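PDB 3MKL: HTH-type transcriptional regulator GadX from Escherichia coli, which activates about fifteen acid-resistance genes, among them gadA, gadB and gadC, and under some conditions represses gadW, acting as a homodimeric DNA-binding regulator. Local coordinates for residues P6-R11 and L33-S38; R28-L33 and S38-K43; C58-A63 and I90-N95; L64-I69 and V79-H84. All blocks are in the same frame, centred on the assembly; numbering follows the deposited sequence. Where two conformers were deposited one is given.

Contact 1: P6-R11 and L33-S38; sequences PNMRTR and LLMSPS
M8 and R11, on the first turns of helix 8-17, pack against L33 and M35 in the turn of the predicted N-terminal helix-turn-helix motif of this AraC/XylS-type DNA-binding domain. N7 sets the helix start: it is the N-cap residue, and its OD1 takes the amide of T10 in a fairly straight bond, 3.1 Å from OD1 to T10 N with 164° at the hydrogen. E47, just beyond helix 37-46, adds its carboxylate to the same end by accepting from M8 N, which probably suits the partial positive charge of a helix start.

M8, a selenomethionine in the model, leaves the backbone with CG anti to N (chi1 -169°) and then bends twice, which brings its end across to M35. These two selenomethionine chains reach for each other tip to tip, with M8 SE 3.7 Å from M35 SE. On its way M8 SE also passes L33, 4.2 Å from CD1. Helix 37-46 supports the pair, since L40 touches both M8 and M35.

One turn on, R11 lies at the outer margin. Its CB is 4.5 Å from L33 CD2, so the aliphatic base of the arginine meets one leucine methyl while M8 uses the other. The guanidinium sits obliquely by the backbone, where R11 NH2 comes 4.2 Å from L33 O.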
# COMPACT_ATOMS: atom_id res chain seq x y z
N PRO A 6 -9.54 11.03 13.85
CA PRO A 6 -8.43 10.71 12.95
C PRO A 6 -8.48 11.59 11.70
O PRO A 6 -9.54 11.77 11.14
CB PRO A 6 -8.66 9.24 12.59
CG PRO A 6 -9.60 8.71 13.68
CD PRO A 6 -10.47 9.89 14.00
N ASN A 7 -7.34 12.14 11.30
CA ASN A 7 -7.27 12.92 10.06
C ASN A 7 -7.52 12.05 8.81
O ASN A 7 -7.74 10.84 8.92
CB ASN A 7 -5.93 13.68 9.97
CG ASN A 7 -4.74 12.75 9.85
OD1 ASN A 7 -4.83 11.67 9.25
ND2 ASN A 7 -3.61 13.16 10.42
N MSE A 8 -7.49 12.66 7.63
CA MSE A 8 -8.05 11.98 6.46
C MSE A 8 -7.16 10.86 5.94
O MSE A 8 -7.66 9.80 5.59
CB MSE A 8 -8.40 12.97 5.35
CG MSE A 8 -9.23 12.35 4.23
SE MSE A 8 -11.01 11.79 4.81
CE MSE A 8 -11.61 13.50 5.54
N ARG A 9 -5.86 11.09 5.91
CA ARG A 9 -4.91 10.06 5.51
C ARG A 9 -4.97 8.80 6.41
O ARG A 9 -4.89 7.68 5.90
CB ARG A 9 -3.48 10.61 5.37
CG ARG A 9 -2.81 11.21 6.63
CD ARG A 9 -1.49 11.97 6.24
NE ARG A 9 -0.59 11.11 5.46
CZ ARG A 9 0.37 11.51 4.61
NH1 ARG A 9 1.08 10.58 3.98
NH2 ARG A 9 0.64 12.80 4.39
N THR A 10 -5.11 9.01 7.72
CA THR A 10 -5.30 7.91 8.70
C THR A 10 -6.55 7.08 8.42
O THR A 10 -6.48 5.85 8.44
CB THR A 10 -5.34 8.44 10.15
OG1 THR A 10 -4.09 9.08 10.44
CG2 THR A 10 -5.55 7.31 11.16
N ARG A 11 -7.67 7.74 8.14
CA ARG A 11 -8.94 7.05 7.86
C ARG A 11 -8.91 6.22 6.58
O ARG A 11 -9.49 5.14 6.54
CB ARG A 11 -10.11 8.04 7.81
CG ARG A 11 -10.49 8.56 9.17
CD ARG A 11 -11.36 9.77 9.05
NE ARG A 11 -12.70 9.41 8.61
CZ ARG A 11 -13.57 10.26 8.09
NH1 ARG A 11 -13.24 11.54 7.93
NH2 ARG A 11 -14.78 9.84 7.72
N LEU A 33 -16.10 5.70 2.91
CA LEU A 33 -16.00 6.79 3.87
C LEU A 33 -17.25 7.66 3.83
O LEU A 33 -17.33 8.68 4.54
CB LEU A 33 -14.77 7.63 3.55
CG LEU A 33 -13.41 6.96 3.83
CD1 LEU A 33 -12.30 7.97 3.69
CD2 LEU A 33 -13.36 6.34 5.25
N LEU A 34 -18.21 7.24 3.00
CA LEU A 34 -19.43 8.02 2.75
C LEU A 34 -19.08 9.48 2.32
O LEU A 34 -19.58 10.47 2.90
CB LEU A 34 -20.36 7.95 3.98
CG LEU A 34 -20.76 6.54 4.49
CD1 LEU A 34 -21.56 6.60 5.81
CD2 LEU A 34 -21.55 5.71 3.45
N MSE A 35 -18.21 9.62 1.31
CA MSE A 35 -17.78 10.94 0.81
C MSE A 35 -17.78 10.91 -0.68
O MSE A 35 -17.62 9.83 -1.26
CB MSE A 35 -16.34 11.27 1.23
CG MSE A 35 -16.11 11.48 2.70
SE MSE A 35 -14.17 11.38 3.02
CE MSE A 35 -13.69 12.97 2.04
N SER A 36 -17.92 12.07 -1.33
CA SER A 36 -17.70 12.16 -2.78
C SER A 36 -16.23 11.94 -3.15
O SER A 36 -15.31 12.37 -2.43
CB SER A 36 -18.23 13.49 -3.37
OG SER A 36 -17.46 14.58 -2.93
N PRO A 37 -15.98 11.25 -4.28
CA PRO A 37 -14.59 11.18 -4.70
C PRO A 37 -13.89 12.57 -4.73
O PRO A 37 -12.75 12.68 -4.26
CB PRO A 37 -14.68 10.55 -6.10
CG PRO A 37 -15.99 9.74 -6.06
CD PRO A 37 -16.90 10.58 -5.23
N SER A 38 -14.57 13.60 -5.25
CA SER A 38 -14.00 14.95 -5.32
C SER A 38 -13.62 15.49 -3.94
O SER A 38 -12.56 16.08 -3.78
CB SER A 38 -14.96 15.92 -5.98
OG SER A 38 -15.29 15.46 -7.28

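Contact 2: R28-L33 and S38-K43; sequences RIASEL and SLLKKK
L40 of helix 37-46 sends its forked end toward I29 and A30 of helix 26-32 and L33 just after it. Its side chain runs roughly at right angles to that of I29 and likewise to that of L33, so the leucine meets them crosswise and not alongside. Having CG anti to the backbone N (chi1 -179°) carries the two methyls outward from helix 37-46, and each takes a different neighbour.

CD2 takes I29 and A30: L40 CD2 lies 3.7 Å from I29 CG2. The same methyl rests on the backbone of helix 26-32, 4.0 Å from A30 N, and touches A30 CB at 4.2 Å. With only a methyl at A30 the two backbones come close, 6.1 Å between A30 CA and L40 CA. CD1, the other branch, meets L33 CD1 at 4.0 Å, just where helix 26-32 gives out; there L33 N makes two weak bonds back, to I29 O and A30 O.

No hydrogen bond joins the two segments, and the side-chain contacts are all apolar. M8 and V12 of helix 8-17 close over L40 from a third element, so this leucine belongs to a three-helix core. Two short helices packed through such a core across a brief turn are the hallmark of the helix-turn-helix; in the motif predicted here, helix 37-46 holds the position of the recognition helix.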
# COMPACT_ATOMS: atom_id res chain seq x y z
N ARG A 28 -13.69 4.06 -4.64
CA ARG A 28 -14.07 2.94 -3.76
C ARG A 28 -13.74 3.21 -2.30
O ARG A 28 -14.53 2.87 -1.41
CB ARG A 28 -13.44 1.63 -4.21
CG ARG A 28 -13.97 1.17 -5.55
CD ARG A 28 -13.01 0.23 -6.21
NE ARG A 28 -13.69 -0.53 -7.25
CZ ARG A 28 -13.09 -1.29 -8.16
NH1 ARG A 28 -11.76 -1.38 -8.19
NH2 ARG A 28 -13.81 -1.96 -9.04
N ILE A 29 -12.58 3.82 -2.07
CA ILE A 29 -12.24 4.34 -0.74
C ILE A 29 -13.29 5.37 -0.32
O ILE A 29 -13.84 5.30 0.76
CB ILE A 29 -10.83 4.97 -0.71
CG1 ILE A 29 -9.73 3.93 -0.91
CG2 ILE A 29 -10.57 5.66 0.64
CD1 ILE A 29 -8.38 4.59 -1.38
N ALA A 30 -13.61 6.32 -1.20
CA ALA A 30 -14.58 7.39 -0.91
C ALA A 30 -15.95 6.83 -0.57
O ALA A 30 -16.62 7.35 0.33
CB ALA A 30 -14.69 8.36 -2.08
N SER A 31 -16.39 5.80 -1.28
CA SER A 31 -17.69 5.22 -0.96
C SER A 31 -17.74 4.61 0.45
O SER A 31 -18.72 4.81 1.18
CB SER A 31 -18.14 4.23 -2.04
OG SER A 31 -17.15 3.25 -2.22
N GLU A 32 -16.70 3.87 0.82
CA GLU A 32 -16.49 3.39 2.20
C GLU A 32 -16.55 4.50 3.27
O GLU A 32 -16.97 4.26 4.41
CB GLU A 32 -15.10 2.73 2.30
CG GLU A 32 -15.00 1.35 1.70
CD GLU A 32 -15.19 0.27 2.76
OE1 GLU A 32 -16.33 -0.24 2.92
OE2 GLU A 32 -14.20 -0.06 3.46
N LEU A 33 -16.10 5.70 2.91
CA LEU A 33 -16.00 6.79 3.87
C LEU A 33 -17.25 7.66 3.83
O LEU A 33 -17.33 8.68 4.54
CB LEU A 33 -14.77 7.63 3.55
CG LEU A 33 -13.41 6.96 3.83
CD1 LEU A 33 -12.30 7.97 3.69
CD2 LEU A 33 -13.36 6.34 5.25
N SER A 38 -14.57 13.60 -5.25
CA SER A 38 -14.00 14.95 -5.32
C SER A 38 -13.62 15.49 -3.94
O SER A 38 -12.56 16.08 -3.78
CB SER A 38 -14.96 15.92 -5.98
OG SER A 38 -15.29 15.46 -7.28
N LEU A 39 -14.50 15.32 -2.95
CA LEU A 39 -14.15 15.75 -1.58
C LEU A 39 -12.94 14.97 -1.06
O LEU A 39 -11.99 15.59 -0.54
CB LEU A 39 -15.36 15.67 -0.61
CG LEU A 39 -15.17 16.16 0.84
CD1 LEU A 39 -14.93 17.69 0.91
CD2 LEU A 39 -16.36 15.78 1.71
N LEU A 40 -12.92 13.64 -1.24
CA LEU A 40 -11.77 12.85 -0.73
C LEU A 40 -10.46 13.29 -1.37
O LEU A 40 -9.47 13.50 -0.66
CB LEU A 40 -11.96 11.34 -0.84
CG LEU A 40 -10.75 10.54 -0.28
CD1 LEU A 40 -10.62 10.70 1.22
CD2 LEU A 40 -10.77 9.05 -0.70
N LYS A 41 -10.46 13.49 -2.68
CA LYS A 41 -9.26 13.96 -3.35
C LYS A 41 -8.83 15.30 -2.74
O LYS A 41 -7.66 15.52 -2.52
CB LYS A 41 -9.50 14.13 -4.84
CG LYS A 41 -8.25 14.39 -5.65
CD LYS A 41 -8.52 14.23 -7.15
CE LYS A 41 -7.34 14.78 -7.96
NZ LYS A 41 -7.57 14.77 -9.43
N LYS A 42 -9.81 16.16 -2.49
CA LYS A 42 -9.53 17.51 -1.98
C LYS A 42 -8.89 17.43 -0.60
O LYS A 42 -7.85 18.04 -0.38
CB LYS A 42 -10.79 18.36 -1.97
CG LYS A 42 -10.58 19.87 -1.71
CD LYS A 42 -11.90 20.63 -1.97
CE LYS A 42 -11.71 22.14 -2.07
NZ LYS A 42 -12.81 22.86 -2.84
N LYS A 43 -9.48 16.67 0.31
CA LYS A 43 -8.96 16.59 1.67
C LYS A 43 -7.57 15.96 1.75
O LYS A 43 -6.76 16.39 2.56
CB LYS A 43 -9.93 15.87 2.61
CG LYS A 43 -11.24 16.60 2.86
CD LYS A 43 -11.01 17.97 3.52
CE LYS A 43 -12.11 18.31 4.53
NZ LYS A 43 -12.29 19.79 4.74

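Contact 3: C58-A63 and I90-N95; sequences CRMQRA and IYVFRN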
# COMPACT_ATOMS: atom_id res chain seq x y z
N CYS A 58 0.98 1.75 2.48
CA CYS A 58 0.32 0.63 3.14
C CYS A 58 0.87 -0.70 2.61
O CYS A 58 1.12 -1.63 3.37
CB CYS A 58 -1.18 0.71 2.88
SG CYS A 58 -2.03 2.01 3.78
N ARG A 59 1.07 -0.79 1.31
CA ARG A 59 1.53 -2.03 0.75
C ARG A 59 2.99 -2.31 1.11
O ARG A 59 3.36 -3.46 1.37
CB ARG A 59 1.29 -2.07 -0.77
CG ARG A 59 -0.16 -2.23 -1.10
CD ARG A 59 -0.47 -2.09 -2.58
NE ARG A 59 -1.80 -2.62 -2.78
CZ ARG A 59 -2.53 -2.45 -3.87
NH1 ARG A 59 -3.73 -3.00 -3.93
NH2 ARG A 59 -2.07 -1.75 -4.89
N MSE A 60 3.84 -1.27 1.14
CA MSE A 60 5.23 -1.49 1.58
C MSE A 60 5.29 -1.89 3.04
O MSE A 60 6.15 -2.67 3.44
CB MSE A 60 6.11 -0.26 1.32
CG MSE A 60 6.27 0.09 -0.13
SE MSE A 60 6.98 -1.34 -1.23
CE MSE A 60 5.40 -2.15 -1.98
N GLN A 61 4.37 -1.36 3.84
CA GLN A 61 4.37 -1.67 5.25
C GLN A 61 3.99 -3.13 5.48
O GLN A 61 4.56 -3.79 6.37
CB GLN A 61 3.44 -0.70 6.00
CG GLN A 61 4.07 0.70 6.17
CD GLN A 61 3.16 1.70 6.90
OE1 GLN A 61 1.95 1.67 6.77
NE2 GLN A 61 3.77 2.59 7.66
N ARG A 62 3.07 -3.64 4.67
CA ARG A 62 2.64 -5.04 4.74
C ARG A 62 3.72 -5.97 4.21
O ARG A 62 3.91 -7.07 4.74
CB ARG A 62 1.33 -5.25 3.98
CG ARG A 62 0.70 -6.64 4.16
CD ARG A 62 0.23 -6.88 5.60
NE ARG A 62 -0.54 -5.74 6.13
CZ ARG A 62 -1.86 -5.71 6.27
NH1 ARG A 62 -2.60 -6.76 5.93
NH2 ARG A 62 -2.45 -4.62 6.76
N ALA A 63 4.42 -5.52 3.17
CA ALA A 63 5.51 -6.28 2.57
C ALA A 63 6.60 -6.65 3.58
O ALA A 63 7.17 -7.73 3.49
CB ALA A 63 6.11 -5.56 1.39
N ILE A 90 9.15 -5.20 -7.03
CA ILE A 90 10.57 -4.98 -6.71
C ILE A 90 10.99 -3.51 -6.85
O ILE A 90 11.66 -2.97 -5.96
CB ILE A 90 11.53 -5.92 -7.56
CG1 ILE A 90 11.33 -7.41 -7.17
CG2 ILE A 90 12.99 -5.48 -7.40
CD1 ILE A 90 11.95 -8.40 -8.17
N TYR A 91 10.59 -2.87 -7.95
CA TYR A 91 10.92 -1.46 -8.20
C TYR A 91 10.42 -0.52 -7.07
O TYR A 91 11.12 0.39 -6.63
CB TYR A 91 10.34 -1.02 -9.55
CG TYR A 91 10.03 0.46 -9.61
CD1 TYR A 91 11.04 1.39 -9.90
CD2 TYR A 91 8.73 0.94 -9.40
CE1 TYR A 91 10.77 2.77 -9.95
CE2 TYR A 91 8.46 2.32 -9.46
CZ TYR A 91 9.49 3.21 -9.72
OH TYR A 91 9.24 4.54 -9.77
N VAL A 92 9.19 -0.74 -6.63
CA VAL A 92 8.59 0.16 -5.66
C VAL A 92 9.16 -0.11 -4.26
O VAL A 92 9.30 0.83 -3.45
CB VAL A 92 7.06 0.02 -5.68
CG1 VAL A 92 6.44 0.83 -4.59
CG2 VAL A 92 6.53 0.52 -7.02
N PHE A 93 9.48 -1.38 -3.99
CA PHE A 93 10.13 -1.75 -2.71
C PHE A 93 11.54 -1.18 -2.62
O PHE A 93 11.89 -0.55 -1.63
CB PHE A 93 10.15 -3.26 -2.54
CG PHE A 93 10.67 -3.74 -1.20
CD1 PHE A 93 9.78 -4.20 -0.23
CD2 PHE A 93 12.03 -3.81 -0.95
CE1 PHE A 93 10.25 -4.70 0.99
CE2 PHE A 93 12.52 -4.31 0.26
CZ PHE A 93 11.62 -4.76 1.24
N ARG A 94 12.32 -1.35 -3.68
CA ARG A 94 13.66 -0.76 -3.72
C ARG A 94 13.64 0.77 -3.55
O ARG A 94 14.51 1.30 -2.87
CB ARG A 94 14.43 -1.19 -4.96
CG ARG A 94 15.84 -0.62 -4.98
CD ARG A 94 16.79 -1.34 -5.93
NE ARG A 94 16.47 -1.04 -7.32
CZ ARG A 94 15.94 -1.90 -8.18
NH1 ARG A 94 15.69 -3.17 -7.82
NH2 ARG A 94 15.66 -1.51 -9.40
N ASN A 95 12.67 1.46 -4.16
CA ASN A 95 12.52 2.90 -3.98
C ASN A 95 12.22 3.24 -2.54
O ASN A 95 12.78 4.18 -1.99
CB ASN A 95 11.40 3.47 -4.87
CG ASN A 95 11.89 3.88 -6.23
OD1 ASN A 95 13.07 3.74 -6.56
ND2 ASN A 95 10.98 4.42 -7.04
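M60 carries the tight part of this contact, pressing its selenium onto the backbone of helix 86-97 between V92 and F93. Two bends, at chi2 and chi3, turn the end of this selenomethionine, so that SE reaches 3.5 Å from F93 CA and 3.7 Å from F93 N. Toward V92, CG1 of the valine comes within 4.0 Å of M60 SE, and the methyl CE also touches this branch; the two side chains cross at about a right angle. Toward F93, M60 SE lies 3.9 Å from F93 CB and makes an oblique Met-aromatic contact with the phenyl ring, 5.2 Å from its centroid and 64° off the normal.

Farther along helix 51-67 the fit is slacker. A63 offers just its CB, which meets the F93 ring at the edge, near its plane, 4.2 Å from CD1. The helices cross almost perpendicularly (-87°), their local axes 10.6 Å apart, so they diverge quickly from the crossing point. On helix 86-97, R94 is exposed to solvent, its CB directed away from helix 51-67. Y104 and P101 of helix 101-107 cover F93, while F89 and Y83 pack on M60.

Across the segments there are no hydrogen bonds and no charges meet. The selenium, standing in for the sulfur of methionine, is polarisable and lies against an aromatic ring, aliphatic carbons and backbone, so attraction here probably comes mainly from dispersion and burial.

Contact 4: L64-I69 and V79-H84; sequences LQLIVI and VSCGYH
S80 OG hydrogen-bonds back to R76 O, within helix 74-80, which ties the serine hydroxyl to its own helix while its CB faces L66. This helix is the first of the predicted second helix-turn-helix motif, and the contact packs its C-terminal end, and the turn that follows, against the last turns of helix 51-67.

The turn itself is a Schellman motif, marked by the positive phi of G82 (99°) and two bonds back into the last helical turn. Those backbone angles call for glycine, since a CB there would jam against C81 O. G82 N also bonds to V79 O at 3.2 Å. The helix ends about here, and S80 and C81 both direct CB toward L66.

L66 answers with a single branch. Its CG stands anti to the carbonyl carbon (chi1 -49°), and the extended leucine brings CD1 over to the opposing pair. V77 on helix 74-80 also touches L66, and A63, one turn earlier in helix 51-67, packs on C81, so the small patch continues into the core.

The nearest neighbours of the methyl differ in tightness. L66 CD1 is 4.1 Å from C81 SG, an ordinary apolar distance, whereas L66 CD1 presses to 3.5 Å from S80 CB, tighter than usual van der Waals contact.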
# COMPACT_ATOMS: atom_id res chain seq x y z
N LEU A 64 6.88 -5.75 4.53
CA LEU A 64 7.85 -6.03 5.60
C LEU A 64 7.46 -7.21 6.48
O LEU A 64 8.31 -7.98 6.91
CB LEU A 64 8.09 -4.81 6.49
CG LEU A 64 9.48 -4.19 6.32
CD1 LEU A 64 9.83 -4.05 4.85
CD2 LEU A 64 9.59 -2.86 7.06
N GLN A 65 6.15 -7.36 6.72
CA GLN A 65 5.62 -8.42 7.58
C GLN A 65 5.68 -9.80 6.91
O GLN A 65 5.83 -10.80 7.60
CB GLN A 65 4.18 -8.10 7.99
CG GLN A 65 4.01 -6.74 8.64
CD GLN A 65 2.62 -6.52 9.22
OE1 GLN A 65 1.60 -6.90 8.62
NE2 GLN A 65 2.57 -5.89 10.39
N LEU A 66 5.56 -9.84 5.59
CA LEU A 66 5.45 -11.11 4.87
C LEU A 66 6.79 -11.65 4.37
O LEU A 66 7.00 -12.86 4.23
CB LEU A 66 4.46 -10.98 3.70
CG LEU A 66 3.08 -10.34 3.93
CD1 LEU A 66 2.32 -10.29 2.63
CD2 LEU A 66 2.27 -11.09 5.00
N ILE A 67 7.71 -10.73 4.10
CA ILE A 67 8.98 -11.09 3.52
C ILE A 67 9.81 -11.98 4.46
O ILE A 67 10.65 -12.75 3.99
CB ILE A 67 9.74 -9.82 3.07
CG1 ILE A 67 10.75 -10.13 1.98
CG2 ILE A 67 10.28 -9.03 4.26
CD1 ILE A 67 10.64 -9.15 0.86
N VAL A 68 9.54 -11.91 5.77
CA VAL A 68 10.31 -12.63 6.80
C VAL A 68 9.83 -14.08 7.00
O VAL A 68 10.55 -14.90 7.56
CB VAL A 68 10.28 -11.85 8.16
CG1 VAL A 68 10.84 -12.70 9.32
CG2 VAL A 68 11.04 -10.55 8.05
N ILE A 69 8.62 -14.40 6.55
CA ILE A 69 8.08 -15.73 6.80
C ILE A 69 8.72 -16.77 5.88
O ILE A 69 8.94 -16.52 4.67
CB ILE A 69 6.52 -15.76 6.90
CG1 ILE A 69 5.84 -15.45 5.55
CG2 ILE A 69 6.04 -14.79 7.99
CD1 ILE A 69 4.29 -15.21 5.65
N VAL A 79 1.93 -10.72 -4.56
CA VAL A 79 0.52 -11.07 -4.79
C VAL A 79 -0.31 -10.78 -3.55
O VAL A 79 -1.44 -10.29 -3.66
CB VAL A 79 0.33 -12.56 -5.26
CG1 VAL A 79 -1.13 -12.90 -5.44
CG2 VAL A 79 1.11 -12.83 -6.56
N SER A 80 0.26 -11.05 -2.38
CA SER A 80 -0.43 -10.81 -1.11
C SER A 80 -0.60 -9.31 -0.80
O SER A 80 -1.48 -8.95 0.00
CB SER A 80 0.31 -11.49 0.04
OG SER A 80 0.65 -12.83 -0.26
N CYS A 81 0.23 -8.47 -1.41
CA CYS A 81 0.16 -7.01 -1.27
C CYS A 81 -0.61 -6.32 -2.41
O CYS A 81 -0.76 -5.11 -2.41
CB CYS A 81 1.56 -6.41 -1.21
SG CYS A 81 2.57 -7.01 0.15
N GLY A 82 -1.07 -7.11 -3.38
CA GLY A 82 -1.96 -6.64 -4.43
C GLY A 82 -1.29 -6.30 -5.73
O GLY A 82 -1.91 -5.71 -6.61
N TYR A 83 -0.02 -6.70 -5.87
CA TYR A 83 0.73 -6.48 -7.11
C TYR A 83 0.59 -7.67 -8.05
O TYR A 83 0.60 -8.84 -7.62
CB TYR A 83 2.20 -6.18 -6.81
CG TYR A 83 2.38 -4.88 -6.07
CD1 TYR A 83 2.33 -3.66 -6.74
CD2 TYR A 83 2.56 -4.86 -4.69
CE1 TYR A 83 2.48 -2.43 -6.05
CE2 TYR A 83 2.69 -3.66 -3.98
CZ TYR A 83 2.65 -2.46 -4.67
OH TYR A 83 2.79 -1.30 -3.97
N HIS A 84 0.41 -7.38 -9.33
CA HIS A 84 0.27 -8.41 -10.31
C HIS A 84 1.62 -8.63 -10.94
O HIS A 84 1.84 -9.64 -11.63
CB HIS A 84 -0.77 -8.02 -11.36
CG HIS A 84 -2.17 -7.95 -10.81
ND1 HIS A 84 -2.72 -6.78 -10.33
CD2 HIS A 84 -3.12 -8.90 -10.67
CE1 HIS A 84 -3.95 -7.01 -9.91
NE2 HIS A 84 -4.22 -8.29 -10.10

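Overall arrangement
The four contacts form two pairs on opposite sides of the chain's centre, each pair involving one predicted helix-turn-helix motif and a neighbouring helix. Contacts 1 and 2, with centres 5 Å apart, share L33, S38 and helix 37-46, and their segments alternate along the chain. Contacts 3 and 4, with centres 9 Å apart, share helix 51-67; contact 4 falls between the two segments of contact 3. The pairs do not touch: their centres lie 23 to 26 Å apart. Contacts 1 and 2 close before 3 and 4 open, and helix 51-67 follows directly after helix 37-46. This is the bipartite build of AraC-type DNA-binding domains, consistent with two separate units reading DNA.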